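Local coordinates for protein manganese-dependent inorganic pyrophosphatase (Methanocaldococcus jannaschii, PDB 2EB0) that catalyses the hydrolysis of diphosphate to two phosphates as a manganese-dependent family II inorganic pyrophosphatase, at residues A18-Y23 with T111-L116; R44-M49 with E169-S174; L139-I144 with E177-E182. All blocks are in the same frame, centred on the assembly; numbering follows the deposited sequence.

In the fold
The three contacts illustrate how helices are tied together in an alpha/beta domain, with chemistry that changes from core to surface. Contacts 1 and 3 are buried, whereas contact 2 is a surface contact. Contact 1 joins helices 12-25 and 109-118 purely through aliphatic branches. Contact 3 sets an aromatic edge from helix 176-188 against a leucine and a serine of helix 134-148. Contact 2 joins two helix ends and adds a lysine to the apolar packing. Contacts 2 and 3 are neighbours, about 10 Å apart between centres, and F46 of one touches S142 of the other. V20 and L140 connect contacts 1 and 3.

Contact 1. Residues A18-Y23 with T111-L116; sequences AIVLAY and TVIAEL
No flat group lies between V20, L21 and I113: the three residues meet through aliphatic carbons alone, so there is no ring face or edge to assign. The ring of Y23, on the same helix as V20 and L21, turns elsewhere, to a cation-pi contact with K130. The contact between the two segments is made by one isoleucine, which uses both of its branches. I113 has its CG1 anti to the carbonyl carbon (chi1 -64°), which sends the longer branch toward one residue of the facing helix while CG2 goes to the preceding one. At the end of the longer branch, CD1 lies 4.1 Å from CB of L21, close to the root of that side chain. The shorter branch brings CG2 to 4.3 Å from CG1 of V20. Both distances are ordinary, rather loose van der Waals spacing, without polar atoms. The CA atoms of L21 and I113 are 7.4 Å apart, and I113 contributes more buried surface than either partner. Beyond the pair, V20 also touches L140 of helix 134-148, while L116 packs on L124 of the second subunit. The I113 side chain lies about 7 Å from that of D13, a manganese ligand near the start of helix 12-25, and about 10 Å from a bound manganese. Such aliphatic packing is what is expected of helices packed beside the parallel sheet of a Rossmann-like alpha/beta fold, here the DHH domain that carries the metal site.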
# COMPACT_ATOMS: atom_id res chain seq x y z
N ALA B 18 1.83 -11.63 -14.33
CA ALA B 18 2.84 -10.85 -15.03
C ALA B 18 2.52 -10.80 -16.52
O ALA B 18 2.57 -9.75 -17.15
CB ALA B 18 4.23 -11.46 -14.83
N ILE B 19 2.19 -11.96 -17.07
CA ILE B 19 1.86 -12.09 -18.48
C ILE B 19 0.60 -11.30 -18.85
O ILE B 19 0.61 -10.49 -19.77
CB ILE B 19 1.68 -13.59 -18.87
CG1 ILE B 19 3.04 -14.27 -18.95
CG2 ILE B 19 0.94 -13.73 -20.18
CD1 ILE B 19 2.97 -15.76 -19.11
N VAL B 20 -0.48 -11.54 -18.11
CA VAL B 20 -1.75 -10.89 -18.38
C VAL B 20 -1.69 -9.37 -18.19
O VAL B 20 -2.19 -8.62 -19.03
CB VAL B 20 -2.87 -11.52 -17.52
CG1 VAL B 20 -4.22 -10.90 -17.85
CG2 VAL B 20 -2.90 -13.03 -17.78
N LEU B 21 -1.08 -8.90 -17.11
CA LEU B 21 -1.00 -7.47 -16.90
C LEU B 21 -0.12 -6.82 -17.97
O LEU B 21 -0.43 -5.75 -18.47
CB LEU B 21 -0.47 -7.15 -15.50
CG LEU B 21 -0.55 -5.67 -15.07
CD1 LEU B 21 -1.97 -5.16 -15.24
CD2 LEU B 21 -0.10 -5.52 -13.62
N ALA B 22 0.97 -7.50 -18.32
CA ALA B 22 1.87 -6.99 -19.36
C ALA B 22 1.09 -6.85 -20.66
O ALA B 22 1.29 -5.90 -21.41
CB ALA B 22 3.02 -7.94 -19.55
N TYR B 23 0.21 -7.81 -20.93
CA TYR B 23 -0.62 -7.78 -22.13
C TYR B 23 -1.51 -6.54 -22.13
O TYR B 23 -1.64 -5.85 -23.13
CB TYR B 23 -1.48 -9.04 -22.19
CG TYR B 23 -2.67 -8.97 -23.12
CD1 TYR B 23 -2.52 -9.13 -24.50
CD2 TYR B 23 -3.95 -8.75 -22.62
CE1 TYR B 23 -3.62 -9.08 -25.36
CE2 TYR B 23 -5.06 -8.69 -23.47
CZ TYR B 23 -4.88 -8.86 -24.84
OH TYR B 23 -5.98 -8.80 -25.67
N THR B 111 -7.11 -12.59 -9.35
CA THR B 111 -8.47 -12.18 -9.00
C THR B 111 -8.61 -10.66 -9.11
O THR B 111 -9.59 -10.17 -9.68
CB THR B 111 -8.82 -12.59 -7.55
OG1 THR B 111 -8.73 -14.01 -7.43
CG2 THR B 111 -10.25 -12.17 -7.19
N VAL B 112 -7.64 -9.93 -8.58
CA VAL B 112 -7.65 -8.47 -8.63
C VAL B 112 -7.71 -7.97 -10.07
O VAL B 112 -8.47 -7.06 -10.40
CB VAL B 112 -6.39 -7.89 -7.99
CG1 VAL B 112 -6.43 -6.36 -8.06
CG2 VAL B 112 -6.26 -8.36 -6.57
N ILE B 113 -6.87 -8.55 -10.92
CA ILE B 113 -6.79 -8.15 -12.32
C ILE B 113 -8.08 -8.46 -13.07
O ILE B 113 -8.55 -7.65 -13.86
CB ILE B 113 -5.60 -8.85 -13.01
CG1 ILE B 113 -4.30 -8.38 -12.37
CG2 ILE B 113 -5.60 -8.54 -14.51
CD1 ILE B 113 -3.06 -9.08 -12.91
N ALA B 114 -8.64 -9.64 -12.81
CA ALA B 114 -9.86 -10.07 -13.47
C ALA B 114 -11.04 -9.19 -13.08
O ALA B 114 -11.89 -8.87 -13.92
CB ALA B 114 -10.15 -11.53 -13.12
N GLU B 115 -11.10 -8.81 -11.81
CA GLU B 115 -12.20 -7.98 -11.36
C GLU B 115 -12.13 -6.63 -12.05
O GLU B 115 -13.16 -6.05 -12.39
CB GLU B 115 -12.17 -7.78 -9.85
CG GLU B 115 -13.19 -6.76 -9.38
CD GLU B 115 -13.21 -6.60 -7.88
OE1 GLU B 115 -12.13 -6.49 -7.28
OE2 GLU B 115 -14.32 -6.58 -7.30
N LEU B 116 -10.92 -6.13 -12.27
CA LEU B 116 -10.78 -4.86 -12.96
C LEU B 116 -11.22 -5.05 -14.40
O LEU B 116 -11.87 -4.18 -15.00
CB LEU B 116 -9.34 -4.38 -12.93
CG LEU B 116 -8.86 -3.86 -11.58
CD1 LEU B 116 -7.44 -3.32 -11.74
CD2 LEU B 116 -9.80 -2.74 -11.11

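Contact 2. Residues R44-M49 with E169-S174; sequences RKFGVM and EIAGIS
F46 meets A171 and I173 through the CE2-CZ edge of its ring, in purely apolar packing. CD1 of I173 comes in at that edge, near the ring plane, 4.0 Å from CE2 of F46, the two side chains crossing at about a right angle. The methyl of A171 approaches CE2 obliquely, its CB 4.2 Å from that atom of F46. The aliphatic chain of K45 packs on the same phenyl: its CG sits 4.0 Å above one face of the F46 ring, offset toward the rim, and the chain runs on toward I173. The apparent 3.0 Å approach of K45 NZ to I173 CD1 is too short to be trusted. Backbone bonds end the helix here, within the DHH domain. Helix 37-45 closes in a Schellman motif whose C-prime residue is G47, with positive phi: G47 N bonds to R44 O at 3.2 Å, and V48 N turns back to the carbonyl just before R44. On the facing side G172, again with positive phi, is the first residue to leave helical geometry after helix 158-171, and I173 follows directly. The charged end of K45 serves a different kind of interaction, a cation-pi contact with F179 of helix 176-188.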
# COMPACT_ATOMS: atom_id res chain seq x y z
N ARG B 44 1.69 -24.68 -20.80
CA ARG B 44 1.54 -25.60 -21.92
C ARG B 44 0.05 -25.78 -22.24
O ARG B 44 -0.36 -25.79 -23.40
CB ARG B 44 2.16 -26.96 -21.58
CG ARG B 44 1.81 -28.06 -22.58
CD ARG B 44 2.48 -29.38 -22.26
NE ARG B 44 3.91 -29.37 -22.56
CZ ARG B 44 4.87 -29.14 -21.67
NH1 ARG B 44 4.56 -28.90 -20.40
NH2 ARG B 44 6.14 -29.16 -22.05
N LYS B 45 -0.76 -25.90 -21.20
CA LYS B 45 -2.19 -26.10 -21.38
C LYS B 45 -2.86 -25.03 -22.24
O LYS B 45 -3.64 -25.35 -23.13
CB LYS B 45 -2.89 -26.19 -20.03
CG LYS B 45 -4.38 -26.49 -20.12
CD LYS B 45 -4.92 -26.85 -18.74
CE LYS B 45 -6.35 -27.35 -18.81
NZ LYS B 45 -7.32 -26.25 -19.01
N PHE B 46 -2.56 -23.76 -21.98
CA PHE B 46 -3.19 -22.70 -22.74
C PHE B 46 -2.37 -22.14 -23.88
O PHE B 46 -2.68 -21.08 -24.40
CB PHE B 46 -3.64 -21.58 -21.81
CG PHE B 46 -4.64 -22.05 -20.79
CD1 PHE B 46 -4.23 -22.39 -19.51
CD2 PHE B 46 -5.98 -22.22 -21.15
CE1 PHE B 46 -5.15 -22.90 -18.59
CE2 PHE B 46 -6.90 -22.72 -20.23
CZ PHE B 46 -6.48 -23.07 -18.95
N GLY B 47 -1.33 -22.88 -24.28
CA GLY B 47 -0.48 -22.46 -25.38
C GLY B 47 0.11 -21.07 -25.19
O GLY B 47 0.14 -20.28 -26.13
N VAL B 48 0.58 -20.79 -23.99
CA VAL B 48 1.18 -19.51 -23.67
C VAL B 48 2.68 -19.67 -23.44
O VAL B 48 3.11 -20.58 -22.74
CB VAL B 48 0.52 -18.90 -22.40
CG1 VAL B 48 1.25 -17.61 -21.98
CG2 VAL B 48 -0.96 -18.60 -22.67
N MET B 49 3.47 -18.78 -24.03
CA MET B 49 4.92 -18.83 -23.89
C MET B 49 5.39 -18.37 -22.51
O MET B 49 4.79 -17.48 -21.90
CB MET B 49 5.58 -17.97 -24.96
CG MET B 49 5.15 -18.31 -26.39
SD MET B 49 5.41 -20.05 -26.83
CE MET B 49 3.74 -20.71 -26.61
N GLU B 169 -15.57 -19.64 -18.18
CA GLU B 169 -16.48 -19.46 -19.29
C GLU B 169 -15.74 -18.99 -20.54
O GLU B 169 -15.99 -19.48 -21.64
CB GLU B 169 -17.56 -18.43 -18.93
CG GLU B 169 -18.49 -18.06 -20.07
CD GLU B 169 -19.51 -17.00 -19.68
OE1 GLU B 169 -20.27 -16.55 -20.57
OE2 GLU B 169 -19.56 -16.62 -18.49
N ILE B 170 -14.82 -18.05 -20.36
CA ILE B 170 -14.05 -17.51 -21.48
C ILE B 170 -13.00 -18.51 -21.96
O ILE B 170 -12.80 -18.68 -23.16
CB ILE B 170 -13.32 -16.20 -21.08
CG1 ILE B 170 -14.34 -15.17 -20.60
CG2 ILE B 170 -12.53 -15.67 -22.27
CD1 ILE B 170 -13.71 -13.90 -20.08
N ALA B 171 -12.33 -19.17 -21.01
CA ALA B 171 -11.28 -20.13 -21.33
C ALA B 171 -11.84 -21.45 -21.86
O ALA B 171 -11.09 -22.31 -22.30
CB ALA B 171 -10.42 -20.40 -20.09
N GLY B 172 -13.16 -21.60 -21.81
CA GLY B 172 -13.75 -22.83 -22.29
C GLY B 172 -13.51 -24.00 -21.35
O GLY B 172 -13.45 -25.14 -21.79
N ILE B 173 -13.36 -23.72 -20.06
CA ILE B 173 -13.16 -24.77 -19.07
C ILE B 173 -14.52 -25.07 -18.44
O ILE B 173 -15.00 -24.31 -17.59
CB ILE B 173 -12.19 -24.33 -17.94
CG1 ILE B 173 -10.86 -23.88 -18.54
CG2 ILE B 173 -11.96 -25.49 -16.98
CD1 ILE B 173 -10.06 -24.99 -19.16
N SER B 174 -15.13 -26.18 -18.85
CA SER B 174 -16.45 -26.58 -18.37
C SER B 174 -16.53 -27.08 -16.93
O SER B 174 -17.56 -26.91 -16.27
CB SER B 174 -17.03 -27.64 -19.30
OG SER B 174 -16.18 -28.77 -19.37

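Contact 3. Residues L139-I144 with E177-E182; sequences LLLSAI and EEFGME
F179 carries helix 176-188 onto L141 and S142 of helix 134-148, the DHH-domain helix whose D147 is a manganese ligand. The arrangement is helix-to-helix packing in which one aromatic side chain makes the contact between the two segments, with the CA atoms of S142 and G180 7.9 Å apart. Early in the second helix, E178 N is hydrogen-bonded to N175 OD1, which ties the first turn to the residue just before it. The next residue does the touching. In F179, CG stands anti to the backbone nitrogen (chi1 174°), which carries it toward helix 134-148, and the rotation of the ring (chi2 37°) turns its rim to S142 and L141. L141 sits by that rim, near the ring plane, its CG 4.3 Å from CE2 of F179. Three residues after F179, E182 packs on F41 of helix 37-45. The S142 side chain is about 9 Å from that of D147 and about 12 Å from a bound manganese, well outside the first shell of metal ligands. S142 OG, turned beside its own backbone nitrogen (chi1 -51°), is hydrogen-bonded to G138 O one turn back. The same oxygen also lies in the plane of the F179 ring at its edge, 3.3 Å from CZ of F179, where the CH rim meets it without a hydrogen bond.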
# COMPACT_ATOMS: atom_id res chain seq x y z
N LEU B 139 -5.12 -18.61 -17.90
CA LEU B 139 -4.02 -18.41 -16.95
C LEU B 139 -4.53 -17.79 -15.66
O LEU B 139 -4.13 -18.18 -14.57
CB LEU B 139 -2.93 -17.49 -17.51
CG LEU B 139 -2.12 -17.87 -18.75
CD1 LEU B 139 -0.95 -16.90 -18.83
CD2 LEU B 139 -1.60 -19.31 -18.67
N LEU B 140 -5.40 -16.79 -15.79
CA LEU B 140 -5.96 -16.12 -14.63
C LEU B 140 -6.72 -17.14 -13.81
O LEU B 140 -6.66 -17.14 -12.58
CB LEU B 140 -6.89 -14.99 -15.05
CG LEU B 140 -6.27 -13.78 -15.75
CD1 LEU B 140 -7.37 -12.73 -15.99
CD2 LEU B 140 -5.14 -13.20 -14.91
N LEU B 141 -7.45 -18.00 -14.52
CA LEU B 141 -8.23 -19.05 -13.89
C LEU B 141 -7.30 -19.97 -13.11
O LEU B 141 -7.54 -20.27 -11.95
CB LEU B 141 -8.97 -19.87 -14.94
CG LEU B 141 -9.66 -21.13 -14.41
CD1 LEU B 141 -10.54 -20.79 -13.21
CD2 LEU B 141 -10.50 -21.75 -15.52
N SER B 142 -6.24 -20.40 -13.77
CA SER B 142 -5.27 -21.29 -13.15
C SER B 142 -4.64 -20.63 -11.92
O SER B 142 -4.46 -21.26 -10.88
CB SER B 142 -4.17 -21.65 -14.15
OG SER B 142 -4.74 -22.12 -15.36
N ALA B 143 -4.33 -19.34 -12.06
CA ALA B 143 -3.72 -18.59 -10.97
C ALA B 143 -4.64 -18.58 -9.75
O ALA B 143 -4.19 -18.79 -8.63
CB ALA B 143 -3.42 -17.16 -11.42
N ILE B 144 -5.92 -18.32 -9.98
CA ILE B 144 -6.87 -18.29 -8.88
C ILE B 144 -6.94 -19.65 -8.19
O ILE B 144 -6.82 -19.74 -6.97
CB ILE B 144 -8.28 -17.86 -9.37
CG1 ILE B 144 -8.21 -16.45 -9.96
CG2 ILE B 144 -9.26 -17.88 -8.21
CD1 ILE B 144 -9.54 -15.85 -10.36
N GLU B 177 -13.67 -27.93 -11.09
CA GLU B 177 -13.26 -28.91 -10.09
C GLU B 177 -12.29 -29.95 -10.63
O GLU B 177 -11.33 -30.32 -9.96
CB GLU B 177 -14.49 -29.62 -9.51
CG GLU B 177 -15.36 -28.72 -8.66
CD GLU B 177 -14.56 -28.00 -7.59
OE1 GLU B 177 -13.88 -28.69 -6.80
OE2 GLU B 177 -14.62 -26.75 -7.54
N GLU B 178 -12.54 -30.42 -11.85
CA GLU B 178 -11.67 -31.41 -12.47
C GLU B 178 -10.32 -30.80 -12.84
O GLU B 178 -9.28 -31.40 -12.60
CB GLU B 178 -12.31 -31.99 -13.73
CG GLU B 178 -13.48 -32.91 -13.45
CD GLU B 178 -14.03 -33.53 -14.71
OE1 GLU B 178 -14.94 -34.38 -14.61
OE2 GLU B 178 -13.55 -33.17 -15.81
N PHE B 179 -10.36 -29.60 -13.42
CA PHE B 179 -9.13 -28.91 -13.78
C PHE B 179 -8.33 -28.64 -12.51
O PHE B 179 -7.11 -28.82 -12.48
CB PHE B 179 -9.45 -27.59 -14.49
CG PHE B 179 -8.24 -26.75 -14.79
CD1 PHE B 179 -7.04 -27.34 -15.15
CD2 PHE B 179 -8.32 -25.36 -14.71
CE1 PHE B 179 -5.91 -26.56 -15.45
CE2 PHE B 179 -7.20 -24.57 -15.00
CZ PHE B 179 -5.99 -25.17 -15.37
N GLY B 180 -9.03 -28.23 -11.45
CA GLY B 180 -8.39 -27.96 -10.17
C GLY B 180 -7.71 -29.18 -9.59
O GLY B 180 -6.63 -29.07 -9.00
N MET B 181 -8.32 -30.35 -9.74
CA MET B 181 -7.71 -31.56 -9.21
C MET B 181 -6.34 -31.74 -9.85
O MET B 181 -5.37 -32.12 -9.18
CB MET B 181 -8.60 -32.78 -9.48
CG MET B 181 -8.00 -34.09 -8.95
SD MET B 181 -7.44 -33.95 -7.22
CE MET B 181 -9.02 -34.11 -6.33
N GLU B 182 -6.26 -31.45 -11.15
CA GLU B 182 -5.02 -31.56 -11.90
C GLU B 182 -3.97 -30.62 -11.30
O GLU B 182 -2.83 -31.00 -11.05
CB GLU B 182 -5.28 -31.20 -13.36
CG GLU B 182 -4.84 -32.28 -14.32
CD GLU B 182 -5.33 -33.65 -13.89
OE1 GLU B 182 -6.55 -33.90 -13.99
OE2 GLU B 182 -4.50 -34.46 -13.43